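Local coordinates for TqaA (Penicillium aethiopicum, PDB 5DLK), which probably closes a peptide chain into a macrocycle, this piece being the terminal condensation-like domain of a fungal nonribosomal peptide synthetase, at residues H59-R64 and L324-N329; D82-T87 and S191-I196; S96-S101 and I174-S179; S185-F190 and N392-F397; L399-R402 and D407-Y410. All blocks are in the same frame, centred on the assembly; numbering follows the deposited sequence.

How the interactions relate
Followed from the N terminus, the chain shows how a two-lobed condensation domain is stitched together by contacts between distant segments. Interaction 1 closes the longest loop, from helix 56-63 to the bridge before strand 329-336. Nested inside it lies interaction 2, which pairs helices 81-94 and 186-197, and nested in that again lies interaction 3, between the turn after helix 81-94 and strand 169-177. Interaction 4 crosses both 1 and 2: it starts on helix 186-197 and ends in the loop returning from the second lobe. Interaction 5 then closes a short loop of its own, bringing that returning chain onto strand 407-415 at the edge of the first lobe's sheet.

Interaction 1 (H59-R64 and L324-N329); sequences HVFIKR and LGCTLN
The carbonyl O of Val-60, just ahead of the Phe-61 that meets Cys-326 and Leu-328, is held twice by Arg-64: NH1 bonds to it at 2.9 Å with an N-H...O angle of 153°, and the backbone N adds a weak bond. The grip lies in the last part of helix 56-63, in the first lobe of the condensation fold. The segment facing it is irregular and belongs to the bridge between strands 303-310 and 329-336, probably the floor loop of this family. What joins the two is a Cys sulfur-aromatic contact. Phe-61 has CG anti to its carbonyl carbon (chi1 -75°), which sends the ring out toward the bridge with its rim leading. Cys-326 SG sits at that rim, 4.8 Å from the ring centroid and 76° off the normal, with CE2 as its closest ring atom at 3.6 Å. Leu-328 comes to the same rim, its side chain crossing that of Phe-61 at about a right angle. Replacing Phe-61 by an alanine would probably leave the sulfur and the leucine methyl without their shared aromatic partner, and His-178 without the ring it stacks on. The side chain of Leu-328 also lies about 5 Å from that of Asn-311, a residue that binds phosphopantetheine, while its CD1 rests 3.8 Å from Phe-61 CZ.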
# COMPACT_ATOMS: atom_id res chain seq x y z
N HIS A 59 -7.77 5.94 -2.72
CA HIS A 59 -8.92 5.53 -3.52
C HIS A 59 -8.68 4.25 -4.33
O HIS A 59 -9.59 3.44 -4.52
CB HIS A 59 -9.32 6.66 -4.47
CG HIS A 59 -10.75 6.62 -4.90
ND1 HIS A 59 -11.22 7.36 -5.97
CD2 HIS A 59 -11.81 5.93 -4.42
CE1 HIS A 59 -12.51 7.12 -6.12
NE2 HIS A 59 -12.90 6.26 -5.20
N VAL A 60 -7.46 4.09 -4.83
CA VAL A 60 -7.09 2.84 -5.51
C VAL A 60 -7.40 1.65 -4.62
O VAL A 60 -8.06 0.69 -5.04
CB VAL A 60 -5.59 2.81 -5.90
CG1 VAL A 60 -5.12 1.37 -6.20
CG2 VAL A 60 -5.34 3.73 -7.07
N PHE A 61 -6.94 1.72 -3.38
CA PHE A 61 -7.13 0.59 -2.47
C PHE A 61 -8.59 0.41 -2.08
O PHE A 61 -9.07 -0.71 -1.98
CB PHE A 61 -6.26 0.77 -1.23
CG PHE A 61 -4.81 0.50 -1.47
CD1 PHE A 61 -4.41 -0.73 -1.99
CD2 PHE A 61 -3.84 1.46 -1.21
CE1 PHE A 61 -3.06 -1.00 -2.23
CE2 PHE A 61 -2.49 1.20 -1.45
CZ PHE A 61 -2.10 -0.04 -1.97
N ILE A 62 -9.30 1.51 -1.86
CA ILE A 62 -10.72 1.41 -1.47
C ILE A 62 -11.56 0.77 -2.57
O ILE A 62 -12.38 -0.13 -2.32
CB ILE A 62 -11.28 2.79 -1.06
CG1 ILE A 62 -10.62 3.22 0.25
CG2 ILE A 62 -12.79 2.73 -0.90
CD1 ILE A 62 -10.85 4.68 0.63
N LYS A 63 -11.31 1.19 -3.82
CA LYS A 63 -12.06 0.66 -4.94
C LYS A 63 -11.84 -0.83 -5.14
O LYS A 63 -12.67 -1.51 -5.73
CB LYS A 63 -11.69 1.38 -6.25
CG LYS A 63 -12.29 2.75 -6.45
CD LYS A 63 -11.93 3.20 -7.88
CE LYS A 63 -12.38 4.62 -8.20
NZ LYS A 63 -13.85 4.80 -7.99
N ARG A 64 -10.69 -1.31 -4.67
CA ARG A 64 -10.32 -2.71 -4.83
C ARG A 64 -10.63 -3.55 -3.58
O ARG A 64 -10.22 -4.72 -3.47
CB ARG A 64 -8.84 -2.79 -5.20
CG ARG A 64 -8.61 -2.35 -6.68
CD ARG A 64 -7.20 -1.89 -6.97
NE ARG A 64 -7.11 -1.40 -8.36
CZ ARG A 64 -7.56 -0.22 -8.78
NH1 ARG A 64 -8.18 0.63 -7.95
NH2 ARG A 64 -7.44 0.11 -10.06
N LEU A 324 2.00 7.16 10.34
CA LEU A 324 1.19 6.03 9.92
C LEU A 324 0.15 6.43 8.90
O LEU A 324 -0.65 7.35 9.11
CB LEU A 324 0.52 5.36 11.13
CG LEU A 324 -0.27 4.09 10.87
CD1 LEU A 324 0.62 2.95 10.39
CD2 LEU A 324 -1.05 3.69 12.15
N GLY A 325 0.14 5.74 7.77
CA GLY A 325 -0.82 6.03 6.73
C GLY A 325 -0.36 5.42 5.43
O GLY A 325 0.66 4.74 5.38
N CYS A 326 -1.09 5.70 4.36
CA CYS A 326 -0.76 5.17 3.05
C CYS A 326 -0.16 6.29 2.21
O CYS A 326 -0.88 7.03 1.58
CB CYS A 326 -1.99 4.60 2.37
SG CYS A 326 -1.62 3.95 0.72
N THR A 327 1.16 6.41 2.23
CA THR A 327 1.81 7.43 1.40
C THR A 327 2.29 6.86 0.07
O THR A 327 2.92 7.59 -0.73
CB THR A 327 3.01 8.07 2.11
OG1 THR A 327 4.05 7.10 2.30
CG2 THR A 327 2.58 8.66 3.47
N LEU A 328 2.04 5.58 -0.16
CA LEU A 328 2.34 4.92 -1.43
C LEU A 328 1.82 5.71 -2.60
O LEU A 328 0.76 6.32 -2.51
CB LEU A 328 1.72 3.51 -1.51
CG LEU A 328 2.21 2.38 -0.62
CD1 LEU A 328 1.42 1.12 -0.94
CD2 LEU A 328 3.70 2.15 -0.83
N ASN A 329 2.55 5.69 -3.72
CA ASN A 329 2.03 6.27 -4.93
C ASN A 329 2.31 5.34 -6.10
O ASN A 329 3.27 4.56 -6.06
CB ASN A 329 2.66 7.65 -5.18
CG ASN A 329 1.78 8.52 -6.03
OD1 ASN A 329 0.67 8.14 -6.37
ND2 ASN A 329 2.27 9.71 -6.39

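Interaction 2 (D82-T87 and S191-I196); sequences DRLRET and SDFAAI
Thr-87 stands with its methyl squarely over one face of the Phe-193 ring, a CH-pi contact in which CG2 lies 3.5 Å from the ring centroid and only 4° off the ring normal. The methyl is therefore almost equally far from all six ring carbons. Leu-84, one turn earlier, takes the other kind of approach: its CD1 lies at the ring edge, near the plane, 3.9 Å from Phe-193 CE1. One leucine at the rim and one threonine on the face thus help to set the position and tilt of the ring. Ile-196 completes the group by sliding past Thr-87 in the opposite direction, its CG2 3.7 Å from Thr-87 CG2.

The first torsion of Thr-87 (chi1 -61°) explains this division of labour. It places CG2 anti to the backbone N and aims it across at Phe-193, while OG1 turns back to bond Arg-83 O at 2.6 Å within its own helix. That oxygen also takes the backbone N-H of Thr-87, the two donors arriving from opposite faces of the carbonyl plane. With an alanine in place of Phe-193, the threonine methyl would probably lose the face it sits on and Leu-84 the edge beside it, opening a gap between the helices that Leu-91 and Leu-399 also border. The helical segments are 9.9 Å apart at 134°, a partly antiparallel crossing that belongs to the helical layer of the N-terminal lobe in the chloramphenicol acetyltransferase-like fold of condensation domains.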
# COMPACT_ATOMS: atom_id res chain seq x y z
N ASP A 82 -7.24 -6.42 30.44
CA ASP A 82 -7.63 -5.01 30.54
C ASP A 82 -6.61 -4.10 29.87
O ASP A 82 -6.98 -3.12 29.22
CB ASP A 82 -7.81 -4.59 32.00
CG ASP A 82 -9.18 -4.94 32.54
OD1 ASP A 82 -10.05 -5.33 31.73
OD2 ASP A 82 -9.39 -4.81 33.77
N ARG A 83 -5.33 -4.41 30.03
CA ARG A 83 -4.28 -3.60 29.43
C ARG A 83 -4.30 -3.74 27.91
O ARG A 83 -4.08 -2.78 27.18
CB ARG A 83 -2.91 -4.00 29.97
CG ARG A 83 -1.78 -3.07 29.55
CD ARG A 83 -1.07 -2.51 30.76
NE ARG A 83 -0.53 -3.58 31.60
CZ ARG A 83 0.00 -3.39 32.80
NH1 ARG A 83 0.07 -2.17 33.31
NH2 ARG A 83 0.46 -4.42 33.49
N LEU A 84 -4.57 -4.95 27.43
CA LEU A 84 -4.76 -5.20 26.01
C LEU A 84 -5.87 -4.30 25.46
O LEU A 84 -5.68 -3.62 24.45
CB LEU A 84 -5.07 -6.67 25.77
CG LEU A 84 -4.60 -7.30 24.47
CD1 LEU A 84 -3.08 -7.14 24.29
CD2 LEU A 84 -5.00 -8.77 24.47
N ARG A 85 -7.02 -4.29 26.14
CA ARG A 85 -8.16 -3.47 25.74
C ARG A 85 -7.84 -1.98 25.68
O ARG A 85 -8.18 -1.31 24.72
CB ARG A 85 -9.34 -3.68 26.69
CG ARG A 85 -10.04 -5.01 26.55
CD ARG A 85 -11.21 -5.11 27.53
NE ARG A 85 -11.63 -6.50 27.63
CZ ARG A 85 -11.32 -7.31 28.63
NH1 ARG A 85 -10.64 -6.86 29.67
NH2 ARG A 85 -11.73 -8.57 28.60
N GLU A 86 -7.20 -1.47 26.73
CA GLU A 86 -6.89 -0.04 26.79
C GLU A 86 -5.81 0.37 25.79
O GLU A 86 -5.71 1.53 25.41
CB GLU A 86 -6.45 0.35 28.20
CG GLU A 86 -7.47 0.03 29.27
CD GLU A 86 -6.85 -0.14 30.64
OE1 GLU A 86 -5.71 0.35 30.85
OE2 GLU A 86 -7.49 -0.77 31.51
N THR A 87 -4.98 -0.59 25.39
CA THR A 87 -3.93 -0.31 24.41
C THR A 87 -4.54 -0.03 23.03
O THR A 87 -4.08 0.86 22.31
CB THR A 87 -2.93 -1.48 24.33
OG1 THR A 87 -2.31 -1.65 25.61
CG2 THR A 87 -1.85 -1.21 23.28
N SER A 191 4.66 -1.93 16.63
CA SER A 191 5.65 -1.58 17.66
C SER A 191 5.10 -0.53 18.63
O SER A 191 5.39 -0.59 19.83
CB SER A 191 6.96 -1.10 17.02
OG SER A 191 6.81 0.12 16.33
N ASP A 192 4.29 0.42 18.14
CA ASP A 192 3.57 1.34 19.02
C ASP A 192 2.58 0.60 19.93
O ASP A 192 2.48 0.92 21.11
CB ASP A 192 2.81 2.40 18.21
CG ASP A 192 3.73 3.49 17.67
OD1 ASP A 192 4.97 3.32 17.74
OD2 ASP A 192 3.20 4.52 17.19
N PHE A 193 1.85 -0.37 19.38
CA PHE A 193 0.92 -1.16 20.20
C PHE A 193 1.67 -1.83 21.35
O PHE A 193 1.29 -1.69 22.52
CB PHE A 193 0.20 -2.23 19.36
CG PHE A 193 -0.90 -2.94 20.11
CD1 PHE A 193 -0.60 -3.98 20.99
CD2 PHE A 193 -2.23 -2.61 19.91
CE1 PHE A 193 -1.61 -4.64 21.67
CE2 PHE A 193 -3.25 -3.27 20.59
CZ PHE A 193 -2.93 -4.29 21.47
N ALA A 194 2.74 -2.54 21.02
CA ALA A 194 3.52 -3.25 22.02
C ALA A 194 4.07 -2.29 23.07
O ALA A 194 4.00 -2.57 24.27
CB ALA A 194 4.63 -4.03 21.37
N ALA A 195 4.61 -1.16 22.61
CA ALA A 195 5.18 -0.17 23.51
C ALA A 195 4.14 0.40 24.47
O ALA A 195 4.43 0.63 25.65
CB ALA A 195 5.84 0.96 22.71
N ILE A 196 2.92 0.62 23.98
CA ILE A 196 1.86 1.16 24.82
C ILE A 196 1.43 0.12 25.85
O ILE A 196 1.27 0.44 27.03
CB ILE A 196 0.65 1.60 23.99
CG1 ILE A 196 1.00 2.83 23.16
CG2 ILE A 196 -0.55 1.89 24.90
CD1 ILE A 196 -0.05 3.19 22.12

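Interaction 3 (S96-S101 and I174-S179); sequences SILRTS and IQISHS
Where strand 169-177 runs out into the signature of condensation domains, Ile-176 meets Leu-98, and Ser-179 meets Ile-97, on the short 3-10 turn that leads from helix 81-94 into strand 100-105. The apolar part is a touch of methyls: Leu-98 CD2 lies 3.9 Å from Ile-176 CD1, the two side chains crossing at a slant. Ile-176 reaches this far because CG1 is anti to its backbone N (chi1 -175°), which carries CD1 out toward the turn. Leu-189 of helix 186-197 touches both side chains, so the pair is really two sides of a three-way cluster. Ile-97 makes the lesser contact, its CD1 4.2 Å from Ser-179 O.

The residues Ser-177 to Gly-183 read SHSQWDG, which corresponds to the HHxxxDG signature of the family with a serine in place of the first histidine; Gly-183 is seen to bind phosphopantetheine. At the start of this signature Ser-177 OG and Ser-179 OG are hydrogen-bonded to each other at 2.8 Å. Gln-58 NE2 is hydrogen-bonded to Ser-179 O, and Gln-180 spans the contact, giving its NE2 to Ile-97 O and its OE1 to Ser-177 N. The facing turn has its own brace. Ser-96 O accepts both Arg-99 N, at 3.0 Å, and Thr-100 OG1, at 2.8 Å, from opposite faces of its plane, and Ser-96 CA lies over the centre of the Arg-99 guanidinium, 3.6 Å above the plane of that group.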
# COMPACT_ATOMS: atom_id res chain seq x y z
N SER A 96 -4.24 9.51 13.98
CA SER A 96 -5.54 9.97 13.52
C SER A 96 -6.06 9.19 12.30
O SER A 96 -7.27 9.13 12.07
CB SER A 96 -5.50 11.47 13.22
OG SER A 96 -4.71 11.75 12.08
N ILE A 97 -5.15 8.58 11.53
CA ILE A 97 -5.60 7.77 10.40
C ILE A 97 -6.47 6.59 10.88
O ILE A 97 -7.38 6.17 10.18
CB ILE A 97 -4.41 7.24 9.55
CG1 ILE A 97 -4.91 6.62 8.24
CG2 ILE A 97 -3.61 6.21 10.32
CD1 ILE A 97 -5.72 7.55 7.40
N LEU A 98 -6.22 6.10 12.09
CA LEU A 98 -6.99 4.98 12.64
C LEU A 98 -8.37 5.43 13.14
O LEU A 98 -9.26 4.60 13.38
CB LEU A 98 -6.20 4.28 13.76
CG LEU A 98 -4.81 3.73 13.44
CD1 LEU A 98 -4.18 3.03 14.64
CD2 LEU A 98 -4.84 2.80 12.23
N ARG A 99 -8.58 6.74 13.29
CA ARG A 99 -9.92 7.24 13.61
C ARG A 99 -10.51 8.00 12.45
O ARG A 99 -11.27 8.96 12.63
CB ARG A 99 -9.90 8.13 14.86
CG ARG A 99 -8.55 8.64 15.27
CD ARG A 99 -8.61 9.29 16.65
NE ARG A 99 -7.33 9.90 16.97
CZ ARG A 99 -7.01 11.14 16.65
NH1 ARG A 99 -7.89 11.92 16.04
NH2 ARG A 99 -5.81 11.60 16.95
N THR A 100 -10.14 7.59 11.24
CA THR A 100 -10.67 8.23 10.05
C THR A 100 -11.81 7.42 9.42
O THR A 100 -11.75 6.19 9.31
CB THR A 100 -9.52 8.45 9.01
OG1 THR A 100 -8.55 9.33 9.58
CG2 THR A 100 -10.04 9.06 7.77
N SER A 101 -12.83 8.15 9.00
CA SER A 101 -14.00 7.64 8.32
C SER A 101 -13.96 8.15 6.87
O SER A 101 -13.54 9.29 6.62
CB SER A 101 -15.26 8.11 9.06
OG SER A 101 -16.41 8.14 8.24
N ILE A 174 -6.88 -6.83 14.35
CA ILE A 174 -6.98 -5.44 14.00
C ILE A 174 -7.40 -5.38 12.54
O ILE A 174 -6.66 -5.85 11.68
CB ILE A 174 -5.62 -4.72 14.20
CG1 ILE A 174 -4.99 -5.16 15.53
CG2 ILE A 174 -5.76 -3.21 14.07
CD1 ILE A 174 -3.55 -4.69 15.75
N GLN A 175 -8.60 -4.86 12.27
CA GLN A 175 -9.06 -4.73 10.89
C GLN A 175 -8.72 -3.34 10.39
O GLN A 175 -8.68 -2.39 11.16
CB GLN A 175 -10.56 -5.01 10.78
CG GLN A 175 -10.90 -6.47 11.02
CD GLN A 175 -12.37 -6.77 10.86
OE1 GLN A 175 -13.17 -5.89 10.53
NE2 GLN A 175 -12.73 -8.02 11.10
N ILE A 176 -8.42 -3.23 9.10
CA ILE A 176 -7.92 -1.96 8.58
C ILE A 176 -7.97 -1.97 7.05
O ILE A 176 -7.74 -2.99 6.40
CB ILE A 176 -6.47 -1.68 9.11
CG1 ILE A 176 -5.97 -0.29 8.68
CG2 ILE A 176 -5.50 -2.80 8.72
CD1 ILE A 176 -4.66 0.12 9.38
N SER A 177 -8.29 -0.81 6.49
CA SER A 177 -8.28 -0.59 5.04
C SER A 177 -6.86 -0.19 4.60
O SER A 177 -6.18 0.54 5.31
CB SER A 177 -9.30 0.49 4.66
OG SER A 177 -9.10 0.94 3.33
N HIS A 178 -6.42 -0.64 3.43
CA HIS A 178 -5.08 -0.28 2.96
C HIS A 178 -4.98 1.23 2.66
O HIS A 178 -3.89 1.78 2.49
CB HIS A 178 -4.72 -1.15 1.73
CG HIS A 178 -3.26 -1.36 1.50
ND1 HIS A 178 -2.28 -0.44 1.87
CD2 HIS A 178 -2.58 -2.39 0.94
CE1 HIS A 178 -1.09 -0.89 1.54
NE2 HIS A 178 -1.24 -2.07 0.95
N SER A 179 -6.12 1.93 2.66
CA SER A 179 -6.08 3.39 2.60
C SER A 179 -5.45 3.98 3.87
O SER A 179 -5.18 5.18 3.93
CB SER A 179 -7.48 3.98 2.42
OG SER A 179 -8.34 3.64 3.52

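Interaction 4 (S185-F190 and N392-F397); sequences SIPKLF and NIDLSF
The first turn of helix 186-197 faces an irregular run of backbone, and the two come closest at Pro-187 and Phe-397, whose CA atoms are 6.8 Å apart. That run starts at Asn-392, which is seen to bind phosphopantetheine, and brings the chain back from the second lobe toward the sheet of the first; its path fits the crossover that leads into the latch of condensation domains.

Phe-397 is the centre of the apolar half. Phe-397 CD2 lies at the edge of the Phe-190 ring, near its plane, 4.0 Å from Phe-190 CE2, and the two aromatic side chains cross at a slant. The neighbouring carbon of the Phe-397 ring, CE2, is met by Ile-186 CG2 at 4.2 Å, this time with the side chains at about a right angle. Phe-190 has CG anti to its carbonyl carbon (chi1 -61°), which lays its ring back along the helix, so that Ile-186 O comes 3.5 Å above one face near the rim. Trp-72 and Tyr-70 of strand 67-75 meet Phe-190 edge-to-face, and Tyr-410 meets Phe-397, so the contact is part of a wider aromatic cluster between the helix and the sheet.

The other half is polar on one side only and lies nearer the solvent. The carboxylate of the exposed Asp-394 lies against the pyrrolidine ring of Pro-187 in the first turn of the helix, a van der Waals touch and not a hydrogen bond. Its OD2 touches two ring carbons, CG at 3.3 Å and CB at 3.6 Å.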
# COMPACT_ATOMS: atom_id res chain seq x y z
N SER A 185 5.03 1.71 7.14
CA SER A 185 4.55 2.20 8.43
C SER A 185 3.73 1.17 9.23
O SER A 185 3.55 1.34 10.43
CB SER A 185 3.73 3.49 8.26
OG SER A 185 2.53 3.30 7.52
N ILE A 186 3.26 0.11 8.59
CA ILE A 186 2.53 -0.92 9.35
C ILE A 186 3.38 -1.56 10.48
O ILE A 186 2.81 -1.90 11.53
CB ILE A 186 1.94 -2.04 8.43
CG1 ILE A 186 0.96 -2.93 9.22
CG2 ILE A 186 3.00 -2.87 7.72
CD1 ILE A 186 -0.23 -2.18 9.75
N PRO A 187 4.72 -1.69 10.32
CA PRO A 187 5.40 -2.23 11.51
C PRO A 187 5.39 -1.26 12.68
O PRO A 187 5.56 -1.69 13.83
CB PRO A 187 6.83 -2.48 11.02
CG PRO A 187 6.73 -2.53 9.52
CD PRO A 187 5.68 -1.50 9.21
N LYS A 188 5.15 0.02 12.40
CA LYS A 188 5.11 1.04 13.43
C LYS A 188 3.79 0.95 14.20
O LYS A 188 3.73 1.27 15.39
CB LYS A 188 5.27 2.43 12.81
CG LYS A 188 5.91 3.46 13.72
CD LYS A 188 7.37 3.15 13.96
CE LYS A 188 8.01 4.15 14.91
NZ LYS A 188 9.46 3.88 15.11
N LEU A 189 2.73 0.52 13.53
CA LEU A 189 1.47 0.29 14.21
C LEU A 189 1.70 -0.79 15.28
O LEU A 189 1.25 -0.65 16.43
CB LEU A 189 0.37 -0.14 13.21
CG LEU A 189 -1.10 -0.25 13.68
CD1 LEU A 189 -2.07 -0.18 12.50
CD2 LEU A 189 -1.33 -1.52 14.46
N PHE A 190 2.40 -1.85 14.90
CA PHE A 190 2.61 -2.99 15.81
C PHE A 190 3.58 -2.64 16.94
O PHE A 190 3.35 -3.02 18.09
CB PHE A 190 3.12 -4.21 15.03
CG PHE A 190 2.18 -4.70 13.97
CD1 PHE A 190 0.80 -4.66 14.15
CD2 PHE A 190 2.68 -5.20 12.77
CE1 PHE A 190 -0.07 -5.11 13.17
CE2 PHE A 190 1.82 -5.67 11.78
CZ PHE A 190 0.45 -5.62 11.98
N ASN A 392 10.45 -4.00 -0.85
CA ASN A 392 11.66 -3.80 -0.06
C ASN A 392 11.27 -3.27 1.33
O ASN A 392 11.72 -2.20 1.78
CB ASN A 392 12.64 -2.85 -0.77
CG ASN A 392 12.05 -1.47 -1.05
OD1 ASN A 392 10.86 -1.33 -1.31
ND2 ASN A 392 12.90 -0.45 -1.00
N ILE A 393 10.42 -4.04 1.99
CA ILE A 393 9.82 -3.72 3.28
C ILE A 393 9.90 -4.95 4.17
O ILE A 393 10.32 -6.01 3.73
CB ILE A 393 8.34 -3.32 3.11
CG1 ILE A 393 7.64 -4.43 2.28
CG2 ILE A 393 8.22 -1.94 2.47
CD1 ILE A 393 6.16 -4.23 2.02
N ASP A 394 9.49 -4.81 5.43
CA ASP A 394 9.39 -5.97 6.31
C ASP A 394 8.45 -7.02 5.72
O ASP A 394 7.34 -6.70 5.28
CB ASP A 394 8.88 -5.58 7.70
CG ASP A 394 9.88 -4.76 8.49
OD1 ASP A 394 11.03 -4.59 8.01
OD2 ASP A 394 9.53 -4.30 9.60
N LEU A 395 8.92 -8.26 5.71
CA LEU A 395 8.13 -9.39 5.25
C LEU A 395 7.70 -10.25 6.45
O LEU A 395 6.91 -11.18 6.28
CB LEU A 395 8.93 -10.23 4.25
CG LEU A 395 9.39 -9.50 2.98
CD1 LEU A 395 10.22 -10.42 2.08
CD2 LEU A 395 8.21 -8.96 2.21
N SER A 396 8.23 -9.93 7.63
CA SER A 396 7.90 -10.62 8.89
C SER A 396 7.55 -9.59 9.96
O SER A 396 8.05 -8.48 9.93
CB SER A 396 9.08 -11.46 9.38
OG SER A 396 9.57 -12.32 8.37
N PHE A 397 6.71 -9.97 10.92
CA PHE A 397 6.18 -9.01 11.89
C PHE A 397 6.16 -9.56 13.31
O PHE A 397 6.08 -10.78 13.51
CB PHE A 397 4.77 -8.58 11.47
CG PHE A 397 4.70 -8.19 10.03
CD1 PHE A 397 4.45 -9.14 9.05
CD2 PHE A 397 4.96 -6.88 9.66
CE1 PHE A 397 4.45 -8.78 7.70
CE2 PHE A 397 4.95 -6.51 8.32
CZ PHE A 397 4.70 -7.46 7.34

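Interaction 5 (L399-R402 and D407-Y410); sequences LPLR and DVQY
Val-408 presses its whole branched end against Leu-399, and this is the close half of the contact. Its CB, CG1 and CG2 are all 3.7 Å from Leu-399 O, so the carbonyl oxygen lies against the fork of the valine instead of a single methyl. CG1, which stands anti to the valine's backbone N (chi1 -179°), also reaches Leu-399 CB at 3.9 Å. The oxygen is not left to apolar neighbours alone: Leu-401 N bonds to it at 2.8 Å, closing an inverse gamma turn centred on Pro-400. That tight bend carries the chain round so that Leu-401 returns to the same valine, though less closely, with CG 4.3 Å from Val-408 CG2.

The loose half is bridged by water. No direct hydrogen bond joins the two segments; one water accepts from Leu-399 N at 3.0 Å and donates to Val-408 O at 3.0 Å, so the two backbones are linked here through solvent. Asp-407 and Gln-409, on either side of the valine in sequence, point away from the loop and are exposed, as is Pro-400 at the head of the turn.

Around this short link the elements of the first lobe close in. Strand 407-415 is paired on the sheet edge through Asp-407 with Lys-75 and Gln-409 with Thr-73 of strand 67-75. Leu-399 packs on Trp-72 of that strand and on Phe-190 and Phe-193 of helix 186-197, while Leu-401 lies between Ile-74 and Tyr-197, so that the loop is wedged between helix and sheet.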
# COMPACT_ATOMS: atom_id res chain seq x y z
N LEU A 399 4.98 -8.65 17.71
CA LEU A 399 4.29 -7.86 18.72
C LEU A 399 4.85 -8.28 20.07
O LEU A 399 4.28 -9.15 20.73
CB LEU A 399 2.77 -8.09 18.66
CG LEU A 399 1.85 -7.10 19.38
CD1 LEU A 399 1.73 -5.82 18.56
CD2 LEU A 399 0.49 -7.71 19.63
N PRO A 400 5.99 -7.69 20.45
CA PRO A 400 6.75 -8.14 21.62
C PRO A 400 6.12 -7.72 22.96
O PRO A 400 6.69 -6.90 23.68
CB PRO A 400 8.11 -7.47 21.41
CG PRO A 400 7.79 -6.21 20.65
CD PRO A 400 6.64 -6.57 19.75
N LEU A 401 4.96 -8.29 23.28
CA LEU A 401 4.30 -8.00 24.55
C LEU A 401 5.12 -8.56 25.72
O LEU A 401 5.58 -9.70 25.68
CB LEU A 401 2.88 -8.58 24.57
CG LEU A 401 1.95 -8.16 23.43
CD1 LEU A 401 0.52 -8.64 23.66
CD2 LEU A 401 2.00 -6.64 23.25
N ARG A 402 5.30 -7.74 26.76
CA ARG A 402 6.10 -8.13 27.93
C ARG A 402 5.33 -9.10 28.83
O ARG A 402 4.13 -8.92 29.07
CB ARG A 402 6.52 -6.88 28.72
CG ARG A 402 7.61 -7.07 29.77
CD ARG A 402 8.48 -8.30 29.51
NE ARG A 402 9.11 -8.81 30.72
CZ ARG A 402 9.70 -10.00 30.83
NH1 ARG A 402 9.73 -10.83 29.80
NH2 ARG A 402 10.25 -10.36 31.99
N ASP A 407 3.78 -15.92 24.56
CA ASP A 407 4.16 -16.22 23.19
C ASP A 407 3.17 -15.54 22.25
O ASP A 407 1.96 -15.67 22.42
CB ASP A 407 4.19 -17.73 22.95
CG ASP A 407 4.55 -18.09 21.51
OD1 ASP A 407 5.74 -17.94 21.14
OD2 ASP A 407 3.66 -18.55 20.76
N VAL A 408 3.68 -14.79 21.27
CA VAL A 408 2.80 -14.07 20.36
C VAL A 408 3.14 -14.44 18.92
O VAL A 408 4.28 -14.31 18.49
CB VAL A 408 2.92 -12.54 20.55
CG1 VAL A 408 1.97 -11.83 19.61
CG2 VAL A 408 2.62 -12.15 22.01
N GLN A 409 2.13 -14.90 18.17
CA GLN A 409 2.33 -15.34 16.79
C GLN A 409 1.48 -14.53 15.81
O GLN A 409 0.30 -14.25 16.07
CB GLN A 409 2.01 -16.83 16.66
CG GLN A 409 3.08 -17.75 17.23
CD GLN A 409 4.35 -17.76 16.38
OE1 GLN A 409 5.40 -17.29 16.81
NE2 GLN A 409 4.25 -18.31 15.17
N TYR A 410 2.08 -14.17 14.68
CA TYR A 410 1.42 -13.36 13.66
C TYR A 410 0.77 -14.19 12.57
O TYR A 410 1.31 -15.21 12.15
CB TYR A 410 2.45 -12.41 13.01
CG TYR A 410 1.98 -11.71 11.75
CD1 TYR A 410 1.36 -10.48 11.82
CD2 TYR A 410 2.20 -12.28 10.49
CE1 TYR A 410 0.95 -9.81 10.67
CE2 TYR A 410 1.78 -11.62 9.32
CZ TYR A 410 1.16 -10.38 9.43
OH TYR A 410 0.73 -9.71 8.31
O HOH W 1 5.42 -11.59 17.85